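Long-range contact in putative lipase (Bacteroides thetaiotaomicron VPI-5482, PDB 3BZW), which probably hydrolyses ester bonds of lipids, perhaps lysophospholipids, as a member of the GDSL-like (SGNH) lipase and acylhydrolase family: residues 92-97 / 161-166. Sequence-based numbering, arbitrary orientation.
Sequences ILVFMG and KQIVLL
Val94 and Leu165 stand side by side, with CD2 of Leu165 3.6 Å from CB of Val94. On the other face of the sheet Leu93 and Val164 pair likewise, CD2 of Leu93 lying 3.7 Å from CB of Val164. Phe95 and Leu166 cross at about a right angle; CD2 of the Phe95 ring lies 3.8 Å from Leu166 CB. CG of Leu166 sits beside its backbone N, anti to the carbonyl carbon (chi1 -55°). Four parallel-strand hydrogen bonds hold this register, among them Val164 N to Ile92 O at 2.8 Å and Val94 N to Val164 O at 2.9 Å. Past the last of them, Leu166 N to Val94 O, a water bridges the strands: it accepts from Met96 N at 2.9 Å and lies within hydrogen-bonding distance of both Leu166 O and Val94 O. Strand 28-33 bonds to the far edge of strand 91-95, while helix 245-258 covers Leu93, Phe95 and Leu166. Phe216 meets the Phe95 ring edge-to-face; an alanine at Phe95 would probably leave Phe216 and Leu166 CB without that ring and open a gap beside Met251. Two adjacent inner strands of the SGNH-type parallel sheet are thus joined by paired, buried N-H and C=O groups between apolar layers.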
ATOM      1  N   ILE A  92      25.090  18.935  27.679  1.00  9.02           N
ATOM      2  CA  ILE A  92      24.537  20.015  26.874  1.00  9.14           C
ATOM      3  C   ILE A  92      23.210  19.643  26.233  1.00  7.82           C
ATOM      4  O   ILE A  92      23.073  18.572  25.641  1.00  8.35           O
ATOM      5  CB  ILE A  92      25.513  20.396  25.742  1.00  8.86           C
ATOM      6  CG1 ILE A  92      26.857  20.803  26.342  1.00 10.24           C
ATOM      7  CG2 ILE A  92      24.931  21.531  24.893  1.00  8.63           C
ATOM      8  CD1 ILE A  92      27.906  21.102  25.313  1.00 10.70           C
ATOM      9  N   LEU A  93      22.233  20.532  26.366  1.00  6.82           N
ATOM     10  CA  LEU A  93      20.925  20.331  25.759  1.00  6.94           C
ATOM     11  C   LEU A  93      20.745  21.386  24.672  1.00  7.06           C
ATOM     12  O   LEU A  93      21.028  22.570  24.890  1.00  6.19           O
ATOM     13  CB  LEU A  93      19.803  20.474  26.791  1.00  7.26           C
ATOM     14  CG  LEU A  93      19.728  19.471  27.942  1.00 10.59           C
ATOM     15  CD1 LEU A  93      18.444  19.715  28.726  1.00  9.69           C
ATOM     16  CD2 LEU A  93      19.751  18.046  27.409  1.00 12.35           C
ATOM     17  N   VAL A  94      20.289  20.953  23.503  1.00  6.40           N
ATOM     18  CA  VAL A  94      20.063  21.858  22.383  1.00  5.82           C
ATOM     19  C   VAL A  94      18.575  21.795  22.045  1.00  7.02           C
ATOM     20  O   VAL A  94      18.080  20.776  21.572  1.00  5.97           O
ATOM     21  CB  VAL A  94      20.895  21.441  21.156  1.00  7.72           C
ATOM     22  CG1 VAL A  94      20.758  22.486  20.058  1.00  7.42           C
ATOM     23  CG2 VAL A  94      22.362  21.267  21.557  1.00  6.76           C
ATOM     24  N   PHE A  95      17.881  22.899  22.297  1.00  5.32           N
ATOM     25  CA  PHE A  95      16.438  23.023  22.087  1.00  5.33           C
ATOM     26  C   PHE A  95      16.279  24.159  21.073  1.00  5.78           C
ATOM     27  O   PHE A  95      16.085  25.309  21.453  1.00  5.31           O
ATOM     28  CB  PHE A  95      15.814  23.389  23.440  1.00  5.48           C
ATOM     29  CG  PHE A  95      14.316  23.320  23.484  1.00  5.94           C
ATOM     30  CD1 PHE A  95      13.631  23.842  24.580  1.00  7.45           C
ATOM     31  CD2 PHE A  95      13.589  22.724  22.462  1.00  6.46           C
ATOM     32  CE1 PHE A  95      12.243  23.771  24.654  1.00  6.98           C
ATOM     33  CE2 PHE A  95      12.195  22.649  22.530  1.00  7.26           C
ATOM     34  CZ  PHE A  95      11.526  23.173  23.625  1.00  7.61           C
HETATM   35  N   MSE A  96      16.339  23.826  19.786  1.00  5.93           N
HETATM   36  CA  MSE A  96      16.306  24.847  18.741  1.00  6.27           C
HETATM   37  C   MSE A  96      15.603  24.420  17.452  1.00  5.76           C
HETATM   38  O   MSE A  96      15.516  23.233  17.149  1.00  4.58           O
HETATM   39  CB  MSE A  96      17.759  25.207  18.404  1.00  8.81           C
HETATM   40  CG  MSE A  96      17.955  26.375  17.457  1.00 11.58           C
HETATM   41 SE   MSE A  96      17.905  28.040  18.401  1.00 18.46          SE
HETATM   42  CE  MSE A  96      19.779  28.141  18.922  1.00 13.95           C
ATOM     43  N   GLY A  97      15.112  25.396  16.688  1.00  5.02           N
ATOM     44  CA  GLY A  97      14.481  25.069  15.422  1.00  4.84           C
ATOM     45  C   GLY A  97      13.146  25.703  15.097  1.00  5.19           C
ATOM     46  O   GLY A  97      12.818  25.885  13.923  1.00  5.16           O
ATOM     47  N   LYS A 161      31.444  14.727  26.054  1.00  7.33           N
ATOM     48  CA  LYS A 161      30.284  15.077  26.860  1.00  6.18           C
ATOM     49  C   LYS A 161      28.980  14.489  26.341  1.00  7.45           C
ATOM     50  O   LYS A 161      28.880  14.060  25.188  1.00  7.38           O
ATOM     51  CB  LYS A 161      30.129  16.600  26.921  1.00  6.12           C
ATOM     52  CG  LYS A 161      31.366  17.360  27.374  1.00  6.63           C
ATOM     53  CD  LYS A 161      31.758  17.030  28.809  1.00  7.84           C
ATOM     54  CE  LYS A 161      32.926  17.909  29.251  1.00  8.96           C
ATOM     55  NZ  LYS A 161      33.332  17.669  30.658  1.00 10.52           N
ATOM     56  N   GLN A 162      27.983  14.478  27.217  1.00  6.83           N
ATOM     57  CA  GLN A 162      26.651  14.001  26.875  1.00  7.54           C
ATOM     58  C   GLN A 162      25.942  15.194  26.231  1.00  7.38           C
ATOM     59  O   GLN A 162      25.688  16.199  26.896  1.00  8.91           O
ATOM     60  CB  GLN A 162      25.906  13.580  28.143  1.00  6.20           C
ATOM     61  CG  GLN A 162      24.485  13.082  27.909  1.00  6.04           C
ATOM     62  CD  GLN A 162      24.442  11.887  26.978  1.00  7.06           C
ATOM     63  OE1 GLN A 162      24.452  12.037  25.754  1.00  9.09           O
ATOM     64  NE2 GLN A 162      24.410  10.694  27.553  1.00  5.57           N
ATOM     65  N   ILE A 163      25.648  15.096  24.935  1.00  6.20           N
ATOM     66  CA  ILE A 163      24.966  16.176  24.221  1.00  5.37           C
ATOM     67  C   ILE A 163      23.643  15.635  23.684  1.00  6.55           C
ATOM     68  O   ILE A 163      23.620  14.644  22.952  1.00  4.87           O
ATOM     69  CB  ILE A 163      25.816  16.697  23.042  1.00  6.53           C
ATOM     70  CG1 ILE A 163      27.229  17.040  23.527  1.00  5.22           C
ATOM     71  CG2 ILE A 163      25.162  17.932  22.441  1.00  4.78           C
ATOM     72  CD1 ILE A 163      28.187  17.420  22.403  1.00  4.97           C
ATOM     73  N   VAL A 164      22.544  16.293  24.040  1.00  5.22           N
ATOM     74  CA  VAL A 164      21.223  15.826  23.629  1.00  5.68           C
ATOM     75  C   VAL A 164      20.419  16.889  22.885  1.00  6.05           C
ATOM     76  O   VAL A 164      20.443  18.065  23.253  1.00  4.65           O
ATOM     77  CB  VAL A 164      20.418  15.376  24.865  1.00  5.75           C
ATOM     78  CG1 VAL A 164      19.167  14.617  24.434  1.00  6.57           C
ATOM     79  CG2 VAL A 164      21.297  14.526  25.772  1.00  6.55           C
ATOM     80  N   LEU A 165      19.708  16.467  21.841  1.00  5.45           N
ATOM     81  CA  LEU A 165      18.884  17.383  21.059  1.00  4.91           C
ATOM     82  C   LEU A 165      17.418  17.231  21.452  1.00  5.36           C
ATOM     83  O   LEU A 165      16.949  16.122  21.696  1.00  4.59           O
ATOM     84  CB  LEU A 165      19.009  17.087  19.563  1.00  5.94           C
ATOM     85  CG  LEU A 165      20.407  17.044  18.949  1.00  5.24           C
ATOM     86  CD1 LEU A 165      20.282  16.858  17.443  1.00  5.28           C
ATOM     87  CD2 LEU A 165      21.149  18.329  19.278  1.00  5.85           C
ATOM     88  N   LEU A 166      16.703  18.350  21.506  1.00  5.04           N
ATOM     89  CA  LEU A 166      15.283  18.331  21.835  1.00  5.50           C
ATOM     90  C   LEU A 166      14.527  18.878  20.628  1.00  4.83           C
ATOM     91  O   LEU A 166      14.914  19.900  20.058  1.00  3.95           O
ATOM     92  CB  LEU A 166      14.992  19.217  23.052  1.00  5.59           C
ATOM     93  CG  LEU A 166      15.760  18.968  24.353  1.00  6.59           C
ATOM     94  CD1 LEU A 166      15.248  19.927  25.425  1.00  8.97           C
ATOM     95  CD2 LEU A 166      15.589  17.532  24.798  1.00  8.66           C
TER
HETATM   96  O   HOH W   1      17.130  21.199  18.918  1.00  6.07           O